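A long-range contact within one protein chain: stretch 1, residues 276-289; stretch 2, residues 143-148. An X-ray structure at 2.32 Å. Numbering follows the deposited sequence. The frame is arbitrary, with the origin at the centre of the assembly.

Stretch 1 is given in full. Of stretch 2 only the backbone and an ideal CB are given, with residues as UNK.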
# COMPACT_ATOMS: atom_id res chain seq x y z
N ARG A 276 22.93 5.56 -16.01
CA ARG A 276 24.01 4.60 -16.21
C ARG A 276 23.51 3.21 -15.83
O ARG A 276 23.03 3.00 -14.71
CB ARG A 276 25.24 4.94 -15.37
CG ARG A 276 25.91 6.26 -15.71
CD ARG A 276 27.24 6.39 -14.96
NE ARG A 276 27.10 6.18 -13.52
CZ ARG A 276 27.40 5.05 -12.90
NH1 ARG A 276 27.86 4.01 -13.58
NH2 ARG A 276 27.24 4.95 -11.58
N LEU A 277 23.64 2.27 -16.76
CA LEU A 277 23.38 0.87 -16.50
C LEU A 277 24.70 0.15 -16.22
O LEU A 277 25.79 0.69 -16.44
CB LEU A 277 22.66 0.22 -17.69
CG LEU A 277 21.13 0.23 -17.74
CD1 LEU A 277 20.57 1.62 -17.53
CD2 LEU A 277 20.65 -0.34 -19.07
N HIS A 278 24.58 -1.09 -15.73
CA HIS A 278 25.75 -1.95 -15.66
C HIS A 278 26.27 -2.20 -17.07
O HIS A 278 25.52 -2.08 -18.04
CB HIS A 278 25.40 -3.26 -14.95
CG HIS A 278 24.25 -4.00 -15.56
ND1 HIS A 278 22.96 -3.51 -15.56
CD2 HIS A 278 24.19 -5.20 -16.19
CE1 HIS A 278 22.16 -4.37 -16.16
NE2 HIS A 278 22.88 -5.40 -16.55
N PRO A 279 27.56 -2.53 -17.21
CA PRO A 279 28.15 -2.67 -18.56
C PRO A 279 27.33 -3.51 -19.53
O PRO A 279 27.20 -3.14 -20.70
CB PRO A 279 29.52 -3.29 -18.27
CG PRO A 279 29.87 -2.76 -16.92
CD PRO A 279 28.58 -2.67 -16.15
N ALA A 280 26.77 -4.64 -19.07
CA ALA A 280 25.94 -5.46 -19.94
C ALA A 280 24.69 -4.71 -20.39
O ALA A 280 24.26 -4.83 -21.54
CB ALA A 280 25.56 -6.76 -19.24
N GLY A 281 24.09 -3.93 -19.48
CA GLY A 281 22.93 -3.14 -19.85
C GLY A 281 23.24 -2.11 -20.91
O GLY A 281 22.48 -1.93 -21.87
N GLU A 282 24.38 -1.42 -20.76
CA GLU A 282 24.78 -0.45 -21.78
C GLU A 282 25.09 -1.13 -23.10
O GLU A 282 24.81 -0.56 -24.16
CB GLU A 282 25.97 0.37 -21.29
CG GLU A 282 25.70 1.21 -20.04
CD GLU A 282 24.75 2.37 -20.29
OE1 GLU A 282 24.39 2.63 -21.46
OE2 GLU A 282 24.37 3.04 -19.31
N LYS A 283 25.65 -2.34 -23.07
CA LYS A 283 25.89 -3.06 -24.32
C LYS A 283 24.58 -3.40 -25.02
O LYS A 283 24.44 -3.21 -26.24
CB LYS A 283 26.71 -4.32 -24.07
CG LYS A 283 26.82 -5.22 -25.29
CD LYS A 283 27.96 -6.21 -25.17
CE LYS A 283 28.06 -7.08 -26.41
NZ LYS A 283 28.30 -6.27 -27.65
N VAL A 284 23.60 -3.90 -24.27
CA VAL A 284 22.31 -4.23 -24.86
C VAL A 284 21.65 -2.97 -25.42
O VAL A 284 21.07 -2.98 -26.51
CB VAL A 284 21.40 -4.94 -23.84
CG1 VAL A 284 20.01 -5.14 -24.42
CG2 VAL A 284 22.01 -6.28 -23.47
N TRP A 285 21.74 -1.86 -24.68
CA TRP A 285 21.15 -0.61 -25.16
C TRP A 285 21.83 -0.14 -26.44
O TRP A 285 21.16 0.32 -27.37
CB TRP A 285 21.24 0.46 -24.07
CG TRP A 285 20.68 1.78 -24.49
CD1 TRP A 285 21.38 2.84 -25.00
CD2 TRP A 285 19.31 2.19 -24.45
NE1 TRP A 285 20.52 3.88 -25.26
CE2 TRP A 285 19.25 3.51 -24.94
CE3 TRP A 285 18.13 1.56 -24.04
CZ2 TRP A 285 18.05 4.21 -25.03
CZ3 TRP A 285 16.94 2.27 -24.12
CH2 TRP A 285 16.91 3.58 -24.62
N SER A 286 23.16 -0.24 -26.50
CA SER A 286 23.88 0.16 -27.70
C SER A 286 23.47 -0.70 -28.89
O SER A 286 23.30 -0.19 -30.01
CB SER A 286 25.39 0.06 -27.47
OG SER A 286 26.10 0.12 -28.69
N ILE A 287 23.31 -2.01 -28.68
CA ILE A 287 22.92 -2.88 -29.78
C ILE A 287 21.49 -2.59 -30.22
O ILE A 287 21.17 -2.67 -31.42
CB ILE A 287 23.13 -4.35 -29.38
CG1 ILE A 287 24.62 -4.61 -29.19
CG2 ILE A 287 22.54 -5.29 -30.42
CD1 ILE A 287 24.95 -5.90 -28.49
N LEU A 288 20.62 -2.22 -29.29
CA LEU A 288 19.26 -1.82 -29.65
C LEU A 288 19.26 -0.53 -30.46
O LEU A 288 18.54 -0.42 -31.46
CB LEU A 288 18.40 -1.66 -28.40
CG LEU A 288 17.85 -2.96 -27.81
CD1 LEU A 288 17.31 -2.72 -26.42
CD2 LEU A 288 16.76 -3.50 -28.72
N CYS A 289 20.06 0.46 -30.04
CA CYS A 289 20.16 1.70 -30.80
C CYS A 289 20.78 1.49 -32.17
O CYS A 289 20.62 2.34 -33.06
CB CYS A 289 20.98 2.74 -30.02
SG CYS A 289 20.26 3.24 -28.44
N UNK A 143 13.11 -3.39 -14.15
CA UNK A 143 13.69 -3.77 -15.42
C UNK A 143 14.64 -2.66 -15.87
O UNK A 143 14.48 -1.50 -15.51
CB UNK A 143 12.60 -4.03 -16.47
N UNK A 144 15.64 -3.05 -16.66
CA UNK A 144 16.65 -2.11 -17.14
C UNK A 144 16.22 -1.41 -18.42
O UNK A 144 16.38 -0.19 -18.55
CB UNK A 144 17.98 -2.84 -17.37
N UNK A 145 15.67 -2.15 -19.38
CA UNK A 145 15.29 -1.63 -20.68
C UNK A 145 13.90 -2.13 -21.03
O UNK A 145 13.59 -3.31 -20.83
CB UNK A 145 16.30 -2.04 -21.75
N UNK A 146 13.06 -1.24 -21.55
CA UNK A 146 11.70 -1.56 -21.93
C UNK A 146 11.57 -1.48 -23.45
O UNK A 146 11.93 -0.47 -24.05
CB UNK A 146 10.71 -0.62 -21.24
N UNK A 147 11.07 -2.54 -24.06
CA UNK A 147 10.81 -2.55 -25.50
C UNK A 147 9.31 -2.41 -25.68
O UNK A 147 8.56 -3.36 -25.46
CB UNK A 147 11.34 -3.82 -26.17
N UNK A 148 8.86 -1.22 -26.07
CA UNK A 148 7.42 -0.98 -26.14
C UNK A 148 7.11 -0.11 -27.34
O UNK A 148 8.00 0.26 -28.11
CB UNK A 148 6.91 -0.33 -24.86

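Stretch 1 enters as a loop through L277 and H278 and turns into a helix from 279 onward; stretch 2 becomes a strand from 145. The two axes run at 26° to one another, in the same general sense, with a closest approach of 10.4 Å. No hydrogen bond crosses between them; side chains span the gap, mostly by apolar contact, and the sequence on the strand side can be read mostly as a problem of filling it.

Position 143 precedes the strand, and its ideal CB has nothing of stretch 1 within 5.5 Å. This contact therefore sets no preference there. The residue is C143, which makes no contact with the helix.

Position 144 is different. Its CA-to-CB bond points toward stretch 1, with the ideal CB 4.0 Å from L277 CD2 and 4.6 Å from H278 CE1. Phi/psi of -86/-45 lies outside the extended region, before the strand begins. A methyl group on one hand and a polar imidazole edge on the other leave room for several answers: a small or medium polar residue such as Asp, Asn or Ser would suit, and a modest apolar one could rest on the leucine. The deposited residue is D144. D144 CB lies 4.0 Å from L277 CD2, while D144 OD2 approaches H278 CE1 at 3.2 Å, at the ring edge and near its plane. That is proximity to a ring carbon; OD2 finds its hydrogen bond elsewhere in the structure.

Position 145 faces the helix squarely. The backbone is extended, at -134/136, and the ideal CB sits 4.6 Å from W285 CE3, 4.8 Å from L288 CD1 and 5.4 Å from L277 CD2. G281 has no side chain and leaves its backbone accessible; an ideal CB on G281 would clash with L277 CD2, at 2.8 Å. The setting is apolar and calls for a branched aliphatic residue, Ile, Val or Leu, with the longer ones reaching further toward the helix. I145 takes the place, with chi1 m and chi2 t. I145 CD1 extends to within 3.7 Å of G281 O, 3.9 Å of V284 CG1 and 4.0 Å of W285 CB. I145 CG1 meets L277 CD2 at 4.0 Å, and I145 CG2 lies 3.8 Å from L288 CD1, so both branches of the side chain meet stretch 1. It has the largest covered area of any residue in either stretch.

Position 146 follows the strand's alternation: its CA-to-CB bond points away, and stretch 1 offers it nothing, so this contact accepts any side chain there. L146 belongs to the other side of the strand.

At position 147 the CA-to-CB bond points sideways, and the ideal CB finds nothing of stretch 1 within 5.5 Å. A short side chain would add little here, whereas a long apolar one, Leu, Ile or Met, could swing its end toward L288. L147 does so: with chi1 m and chi2 p, L147 CD1 comes 3.7 Å from L288 CD1, which thus touches both 145 and 147.

Position 148 lies out of reach, so the helix asks nothing of it; the residue is A148.

Stretch 2 (143-148) CDILLA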
# COMPACT_ATOMS: atom_id res chain seq x y z
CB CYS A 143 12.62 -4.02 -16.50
SG CYS A 143 11.58 -2.60 -16.88
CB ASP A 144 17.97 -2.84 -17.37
CG ASP A 144 18.46 -3.58 -16.14
OD1 ASP A 144 18.35 -3.01 -15.03
OD2 ASP A 144 18.94 -4.72 -16.28
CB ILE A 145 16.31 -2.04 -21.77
CG1 ILE A 145 17.69 -1.47 -21.44
CG2 ILE A 145 15.85 -1.57 -23.14
CD1 ILE A 145 18.81 -2.08 -22.24
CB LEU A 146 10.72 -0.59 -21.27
CG LEU A 146 9.25 -0.66 -21.68
CD1 LEU A 146 8.72 -2.06 -21.46
CD2 LEU A 146 8.43 0.35 -20.90
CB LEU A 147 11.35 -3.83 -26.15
CG LEU A 147 12.80 -3.86 -26.63
CD1 LEU A 147 13.78 -3.53 -25.51
CD2 LEU A 147 13.11 -5.22 -27.23
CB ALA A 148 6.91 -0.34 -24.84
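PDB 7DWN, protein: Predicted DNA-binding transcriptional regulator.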